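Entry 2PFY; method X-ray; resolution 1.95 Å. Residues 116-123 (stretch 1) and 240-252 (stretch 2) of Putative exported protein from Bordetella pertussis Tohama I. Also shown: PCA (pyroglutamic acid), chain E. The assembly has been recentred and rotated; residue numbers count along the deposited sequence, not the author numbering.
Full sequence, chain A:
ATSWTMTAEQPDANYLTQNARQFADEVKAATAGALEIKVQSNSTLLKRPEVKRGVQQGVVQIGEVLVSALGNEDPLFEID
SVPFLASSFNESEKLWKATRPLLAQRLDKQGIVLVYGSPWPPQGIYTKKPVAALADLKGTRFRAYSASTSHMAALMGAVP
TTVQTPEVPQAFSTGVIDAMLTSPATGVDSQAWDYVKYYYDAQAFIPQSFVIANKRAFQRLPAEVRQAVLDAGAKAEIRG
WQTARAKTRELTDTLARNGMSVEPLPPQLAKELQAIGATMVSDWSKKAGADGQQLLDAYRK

Stretch 1 116-123: YGSPWPPQ
Stretch 2 240-252: GWQTARAKTRELT

Residues 116-119 form an extended strand, phi/psi from -91/147 to -157/164, and the chain stays extended through Trp 120, Pro 121 and Pro 122 (phi -59 to -72°, psi 150 to 170°). Residues 240-252 are helical, with a kink where the N atoms of Arg 249 and Glu 250 lack bonds to the preceding turn. Strand and helix run parallel, 4° apart, their axes approaching to 7.0 Å. CA of Ser 118 lies 4.8 Å from CA of Gly 240, and CA of Pro 121 lies 5.7 Å from CA of Ala 244.

With Ser 118 in this rotamer there is no room for a CB on Gly 240: at its ideal position it would lie 1.8 Å from Ser 118 OG, which already sits 3.3 Å from Gly 240 CA. Ser 118 (chi1 m) turns its OG back to donate to Gly 117 O at 2.8 Å.

No hydrogen bond crosses; the contact is packing. The CA-to-CB bond of Pro 119, C-gamma endo, points toward the helix. Its CD lies 3.5 Å above the centroid of the five-membered ring of Trp 241 (m, chi2 84°), a CH-pi contact, while its CG meets Ala 244 CB at 3.7 Å.

Further along, Pro 121 CB rests 3.4 Å from Thr 248 OG1. That hydroxyl (chi1 m) donates to Ala 244 O at 2.7 Å, satisfying its polarity within the helix. Pro 121 CG reaches Leu 251 CD1 (m, t) at 4.4 Å.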

ATOM      1  N   TYR A 116       4.255 -12.640   1.591  1.00 20.50           N
ATOM      2  CA  TYR A 116       5.230 -11.611   1.982  1.00 19.49           C
ATOM      3  C   TYR A 116       4.608 -10.215   1.891  1.00 19.67           C
ATOM      4  O   TYR A 116       3.562 -10.060   1.270  1.00 19.70           O
ATOM      5  CB  TYR A 116       6.533 -11.720   1.159  1.00 18.64           C
ATOM      6  CG  TYR A 116       6.448 -11.143  -0.260  1.00 17.69           C
ATOM      7  CD1 TYR A 116       6.635  -9.756  -0.501  1.00 17.91           C
ATOM      8  CD2 TYR A 116       6.190 -11.975  -1.355  1.00 15.76           C
ATOM      9  CE1 TYR A 116       6.526  -9.228  -1.830  1.00 16.18           C
ATOM     10  CE2 TYR A 116       6.125 -11.472  -2.686  1.00 13.53           C
ATOM     11  CZ  TYR A 116       6.293 -10.091  -2.889  1.00 16.25           C
ATOM     12  OH  TYR A 116       6.214  -9.594  -4.157  1.00 17.21           O
ATOM     13  N   GLY A 117       5.265  -9.236   2.538  1.00 19.84           N
ATOM     14  CA  GLY A 117       4.914  -7.818   2.486  1.00 19.65           C
ATOM     15  C   GLY A 117       6.033  -6.969   1.898  1.00 20.30           C
ATOM     16  O   GLY A 117       7.199  -7.384   1.849  1.00 20.78           O
ATOM     17  N   SER A 118       5.682  -5.776   1.415  1.00 19.78           N
ATOM     18  CA  SER A 118       6.688  -4.774   1.051  1.00 18.57           C
ATOM     19  C   SER A 118       6.019  -3.438   1.176  1.00 19.05           C
ATOM     20  O   SER A 118       4.801  -3.337   1.007  1.00 18.80           O
ATOM     21  CB  SER A 118       7.215  -4.966  -0.377  1.00 17.64           C
ATOM     22  OG  SER A 118       8.033  -6.113  -0.451  1.00 19.68           O
ATOM     23  N   PRO A 119       6.806  -2.406   1.539  1.00 19.45           N
ATOM     24  CA  PRO A 119       6.202  -1.094   1.748  1.00 18.82           C
ATOM     25  C   PRO A 119       6.198  -0.235   0.471  1.00 18.22           C
ATOM     26  O   PRO A 119       7.080  -0.353  -0.381  1.00 18.27           O
ATOM     27  CB  PRO A 119       7.135  -0.471   2.812  1.00 18.85           C
ATOM     28  CG  PRO A 119       8.517  -0.999   2.409  1.00 19.50           C
ATOM     29  CD  PRO A 119       8.245  -2.423   1.910  1.00 18.70           C
ATOM     30  N   TRP A 120       5.178   0.586   0.344  1.00 17.90           N
ATOM     31  CA  TRP A 120       5.229   1.778  -0.499  1.00 18.23           C
ATOM     32  C   TRP A 120       6.172   2.794   0.184  1.00 18.60           C
ATOM     33  O   TRP A 120       6.513   2.643   1.363  1.00 18.58           O
ATOM     34  CB  TRP A 120       3.820   2.391  -0.574  1.00 17.58           C
ATOM     35  CG  TRP A 120       2.903   1.632  -1.457  1.00 17.12           C
ATOM     36  CD1 TRP A 120       2.015   0.631  -1.101  1.00 16.57           C
ATOM     37  CD2 TRP A 120       2.763   1.822  -2.860  1.00 17.00           C
ATOM     38  NE1 TRP A 120       1.325   0.207  -2.210  1.00 16.14           N
ATOM     39  CE2 TRP A 120       1.761   0.926  -3.304  1.00 18.33           C
ATOM     40  CE3 TRP A 120       3.390   2.675  -3.796  1.00 16.15           C
ATOM     41  CZ2 TRP A 120       1.360   0.861  -4.642  1.00 18.18           C
ATOM     42  CZ3 TRP A 120       2.997   2.602  -5.138  1.00 15.84           C
ATOM     43  CH2 TRP A 120       1.986   1.704  -5.541  1.00 17.99           C
ATOM     44  N   PRO A 121       6.611   3.825  -0.565  1.00 18.49           N
ATOM     45  CA  PRO A 121       7.296   4.933   0.081  1.00 19.52           C
ATOM     46  C   PRO A 121       6.298   5.782   0.894  1.00 20.12           C
ATOM     47  O   PRO A 121       5.078   5.564   0.817  1.00 20.64           O
ATOM     48  CB  PRO A 121       7.920   5.725  -1.106  1.00 18.38           C
ATOM     49  CG  PRO A 121       7.828   4.764  -2.326  1.00 16.98           C
ATOM     50  CD  PRO A 121       6.550   3.993  -2.027  1.00 17.99           C
ATOM     51  N   PRO A 122       6.814   6.712   1.719  1.00 20.21           N
ATOM     52  CA  PRO A 122       5.953   7.573   2.525  1.00 20.32           C
ATOM     53  C   PRO A 122       4.989   8.412   1.685  1.00 20.62           C
ATOM     54  O   PRO A 122       5.307   8.755   0.529  1.00 20.48           O
ATOM     55  CB  PRO A 122       6.951   8.480   3.248  1.00 20.09           C
ATOM     56  CG  PRO A 122       8.226   7.656   3.307  1.00 20.21           C
ATOM     57  CD  PRO A 122       8.246   6.963   1.963  1.00 20.15           C
ATOM     58  N   GLN A 123       3.815   8.738   2.242  1.00 20.18           N
ATOM     59  CA  GLN A 123       2.767   9.389   1.449  1.00 20.95           C
ATOM     60  C   GLN A 123       2.892  10.912   1.532  1.00 22.17           C
ATOM     61  O   GLN A 123       2.873  11.477   2.625  1.00 23.31           O
ATOM     62  CB  GLN A 123       1.374   8.973   1.946  1.00 19.89           C
ATOM     63  CG  GLN A 123       1.160   7.438   2.016  1.00 20.16           C
ATOM     64  CD  GLN A 123       1.131   6.802   0.630  1.00 18.23           C
ATOM     65  OE1 GLN A 123       2.111   6.205   0.164  1.00 20.59           O
ATOM     66  NE2 GLN A 123       0.037   6.967  -0.041  1.00 17.32           N
ATOM     67  N   GLY A 240      12.002  -5.837  -1.010  1.00 21.25           N
ATOM     68  CA  GLY A 240      10.968  -4.792  -1.062  1.00 21.26           C
ATOM     69  C   GLY A 240      11.302  -3.630  -0.143  1.00 21.36           C
ATOM     70  O   GLY A 240      11.241  -2.467  -0.550  1.00 20.43           O
ATOM     71  N   TRP A 241      11.619  -3.952   1.112  1.00 21.07           N
ATOM     72  CA  TRP A 241      12.083  -2.957   2.063  1.00 22.66           C
ATOM     73  C   TRP A 241      13.355  -2.216   1.616  1.00 23.10           C
ATOM     74  O   TRP A 241      13.427  -0.996   1.767  1.00 23.29           O
ATOM     75  CB  TRP A 241      12.264  -3.568   3.478  1.00 22.17           C
ATOM     76  CG  TRP A 241      10.937  -3.706   4.154  1.00 22.73           C
ATOM     77  CD1 TRP A 241      10.025  -4.750   4.015  1.00 23.23           C
ATOM     78  CD2 TRP A 241      10.321  -2.748   4.999  1.00 22.68           C
ATOM     79  NE1 TRP A 241       8.903  -4.479   4.745  1.00 22.88           N
ATOM     80  CE2 TRP A 241       9.050  -3.255   5.352  1.00 21.58           C
ATOM     81  CE3 TRP A 241      10.716  -1.486   5.497  1.00 23.08           C
ATOM     82  CZ2 TRP A 241       8.180  -2.563   6.213  1.00 23.33           C
ATOM     83  CZ3 TRP A 241       9.840  -0.796   6.349  1.00 23.01           C
ATOM     84  CH2 TRP A 241       8.593  -1.330   6.689  1.00 22.71           C
ATOM     85  N   GLN A 242      14.359  -2.935   1.115  1.00 23.41           N
ATOM     86  CA  GLN A 242      15.597  -2.272   0.621  1.00 25.27           C
ATOM     87  C   GLN A 242      15.300  -1.302  -0.566  1.00 23.79           C
ATOM     88  O   GLN A 242      15.855  -0.197  -0.674  1.00 22.21           O
ATOM     89  CB  GLN A 242      16.609  -3.313   0.133  1.00 25.26           C
ATOM     90  CG  GLN A 242      17.169  -4.263   1.195  1.00 29.77           C
ATOM     91  CD  GLN A 242      18.024  -5.413   0.589  1.00 30.24           C
ATOM     92  OE1 GLN A 242      18.042  -5.636  -0.642  1.00 38.58           O
ATOM     93  NE2 GLN A 242      18.743  -6.126   1.456  1.00 34.26           N
ATOM     94  N   THR A 243      14.449  -1.741  -1.473  1.00 21.72           N
ATOM     95  CA  THR A 243      14.139  -0.930  -2.662  1.00 21.87           C
ATOM     96  C   THR A 243      13.411   0.360  -2.288  1.00 21.55           C
ATOM     97  O   THR A 243      13.767   1.434  -2.778  1.00 21.96           O
ATOM     98  CB  THR A 243      13.307  -1.761  -3.678  1.00 21.46           C
ATOM     99  OG1 THR A 243      14.103  -2.878  -4.077  1.00 21.92           O
ATOM    100  CG2 THR A 243      12.970  -0.936  -4.924  1.00 19.61           C
ATOM    101  N   ALA A 244      12.400   0.248  -1.425  1.00 21.99           N
ATOM    102  CA  ALA A 244      11.644   1.420  -0.970  1.00 22.94           C
ATOM    103  C   ALA A 244      12.579   2.442  -0.340  1.00 23.75           C
ATOM    104  O   ALA A 244      12.568   3.640  -0.724  1.00 24.65           O
ATOM    105  CB  ALA A 244      10.533   1.014   0.007  1.00 23.00           C
ATOM    106  N   ARG A 245      13.408   1.986   0.601  1.00 23.55           N
ATOM    107  CA  ARG A 245      14.429   2.856   1.197  1.00 24.12           C
ATOM    108  C   ARG A 245      15.370   3.441   0.146  1.00 23.73           C
ATOM    109  O   ARG A 245      15.656   4.642   0.159  1.00 24.84           O
ATOM    110  CB  ARG A 245      15.274   2.092   2.240  1.00 24.46           C
ATOM    111  CG  ARG A 245      14.553   1.759   3.538  1.00 24.99           C
ATOM    112  CD  ARG A 245      15.494   0.976   4.438  1.00 31.28           C
ATOM    113  NE  ARG A 245      14.793   0.463   5.635  1.00 34.61           N
ATOM    114  CZ  ARG A 245      14.641   1.161   6.744  1.00 35.85           C
ATOM    115  NH1 ARG A 245      15.164   2.401   6.807  1.00 38.06           N
ATOM    116  NH2 ARG A 245      13.979   0.625   7.785  1.00 33.74           N
ATOM    117  N   ALA A 246      15.873   2.604  -0.754  1.00 23.29           N
ATOM    118  CA  ALA A 246      16.853   3.084  -1.727  1.00 22.55           C
ATOM    119  C   ALA A 246      16.276   4.039  -2.780  1.00 23.22           C
ATOM    120  O   ALA A 246      17.025   4.847  -3.380  1.00 23.17           O
ATOM    121  CB  ALA A 246      17.540   1.922  -2.414  1.00 23.01           C
ATOM    122  N   LYS A 247      14.973   3.941  -3.028  1.00 21.51           N
ATOM    123  CA  LYS A 247      14.391   4.645  -4.207  1.00 23.36           C
ATOM    124  C   LYS A 247      13.587   5.877  -3.876  1.00 21.99           C
ATOM    125  O   LYS A 247      13.280   6.639  -4.774  1.00 21.39           O
ATOM    126  CB  LYS A 247      13.539   3.725  -5.095  1.00 23.23           C
ATOM    127  CG  LYS A 247      14.357   2.692  -5.931  1.00 25.91           C
ATOM    128  CD  LYS A 247      15.612   3.277  -6.612  1.00 31.30           C
ATOM    129  CE  LYS A 247      16.360   2.223  -7.435  1.00 31.71           C
ATOM    130  NZ  LYS A 247      17.385   2.831  -8.356  1.00 36.33           N
ATOM    131  N   THR A 248      13.227   6.052  -2.604  1.00 21.97           N
ATOM    132  CA  THR A 248      12.319   7.130  -2.205  1.00 22.24           C
ATOM    133  C   THR A 248      12.848   8.516  -2.672  1.00 22.32           C
ATOM    134  O   THR A 248      12.095   9.297  -3.261  1.00 22.27           O
ATOM    135  CB  THR A 248      12.007   7.115  -0.684  1.00 22.55           C
ATOM    136  OG1 THR A 248      11.258   5.928  -0.349  1.00 21.97           O
ATOM    137  CG2 THR A 248      11.137   8.341  -0.333  1.00 22.16           C
ATOM    138  N   ARG A 249      14.134   8.791  -2.454  1.00 23.04           N
ATOM    139  CA  ARG A 249      14.721  10.067  -2.902  1.00 23.34           C
ATOM    140  C   ARG A 249      14.791  10.192  -4.397  1.00 22.61           C
ATOM    141  O   ARG A 249      14.427  11.248  -4.895  1.00 22.12           O
ATOM    142  CB  ARG A 249      16.130  10.370  -2.330  1.00 24.67           C
ATOM    143  CG  ARG A 249      16.194  10.668  -0.853  1.00 27.31           C
ATOM    144  CD  ARG A 249      15.022  11.533  -0.388  1.00 32.02           C
ATOM    145  NE  ARG A 249      14.996  12.919  -0.873  1.00 32.96           N
ATOM    146  CZ  ARG A 249      13.958  13.731  -0.636  1.00 35.60           C
ATOM    147  NH1 ARG A 249      12.896  13.276   0.044  1.00 34.47           N
ATOM    148  NH2 ARG A 249      13.967  14.990  -1.055  1.00 33.26           N
ATOM    149  N   GLU A 250      15.231   9.136  -5.111  1.00 21.88           N
ATOM    150  CA  GLU A 250      15.314   9.175  -6.584  1.00 21.43           C
ATOM    151  C   GLU A 250      13.970   9.460  -7.207  1.00 20.19           C
ATOM    152  O   GLU A 250      13.885  10.173  -8.234  1.00 20.03           O
ATOM    153  CB  GLU A 250      15.829   7.885  -7.230  1.00 22.85           C
ATOM    154  CG  GLU A 250      16.510   6.940  -6.316  1.00 30.66           C
ATOM    155  CD  GLU A 250      17.689   6.211  -6.969  1.00 36.81           C
ATOM    156  OE1 GLU A 250      17.606   5.911  -8.196  1.00 39.78           O
ATOM    157  OE2 GLU A 250      18.689   5.958  -6.247  1.00 38.43           O
ATOM    158  N   LEU A 251      12.921   8.867  -6.627  1.00 17.65           N
ATOM    159  CA  LEU A 251      11.564   9.099  -7.132  1.00 16.82           C
ATOM    160  C   LEU A 251      11.128  10.551  -6.882  1.00 16.28           C
ATOM    161  O   LEU A 251      10.528  11.176  -7.728  1.00 15.64           O
ATOM    162  CB  LEU A 251      10.579   8.098  -6.486  1.00 16.20           C
ATOM    163  CG  LEU A 251      10.857   6.643  -6.924  1.00 16.09           C
ATOM    164  CD1 LEU A 251      10.070   5.663  -6.001  1.00 14.76           C
ATOM    165  CD2 LEU A 251      10.482   6.365  -8.367  1.00 18.24           C
ATOM    166  N   THR A 252      11.449  11.072  -5.714  1.00 16.94           N
ATOM    167  CA  THR A 252      11.121  12.465  -5.367  1.00 17.78           C
ATOM    168  C   THR A 252      11.901  13.427  -6.276  1.00 18.48           C
ATOM    169  O   THR A 252      11.312  14.365  -6.816  1.00 18.66           O
ATOM    170  CB  THR A 252      11.429  12.728  -3.893  1.00 17.38           C
ATOM    171  OG1 THR A 252      10.766  11.719  -3.138  1.00 20.24           O
ATOM    172  CG2 THR A 252      10.889  14.117  -3.434  1.00 17.93           C
TER
HETATM  173  N   PCA E 302       0.323   4.276  -4.049  1.00 22.63           N
HETATM  174  CA  PCA E 302      -0.950   3.533  -3.897  1.00 23.48           C
HETATM  175  CB  PCA E 302      -1.216   3.281  -2.433  1.00 22.44           C
HETATM  176  CG  PCA E 302      -0.109   3.961  -1.684  1.00 23.29           C
HETATM  177  CD  PCA E 302       0.798   4.515  -2.731  1.00 20.74           C
HETATM  178  OE  PCA E 302       1.866   5.069  -2.493  1.00 22.48           O
HETATM  179  C   PCA E 302      -2.093   4.319  -4.508  1.00 24.18           C
HETATM  180  O   PCA E 302      -3.210   3.837  -4.736  1.00 24.73           O
HETATM  181  OXT PCA E 302      -1.898   5.486  -4.791  1.00 25.49           O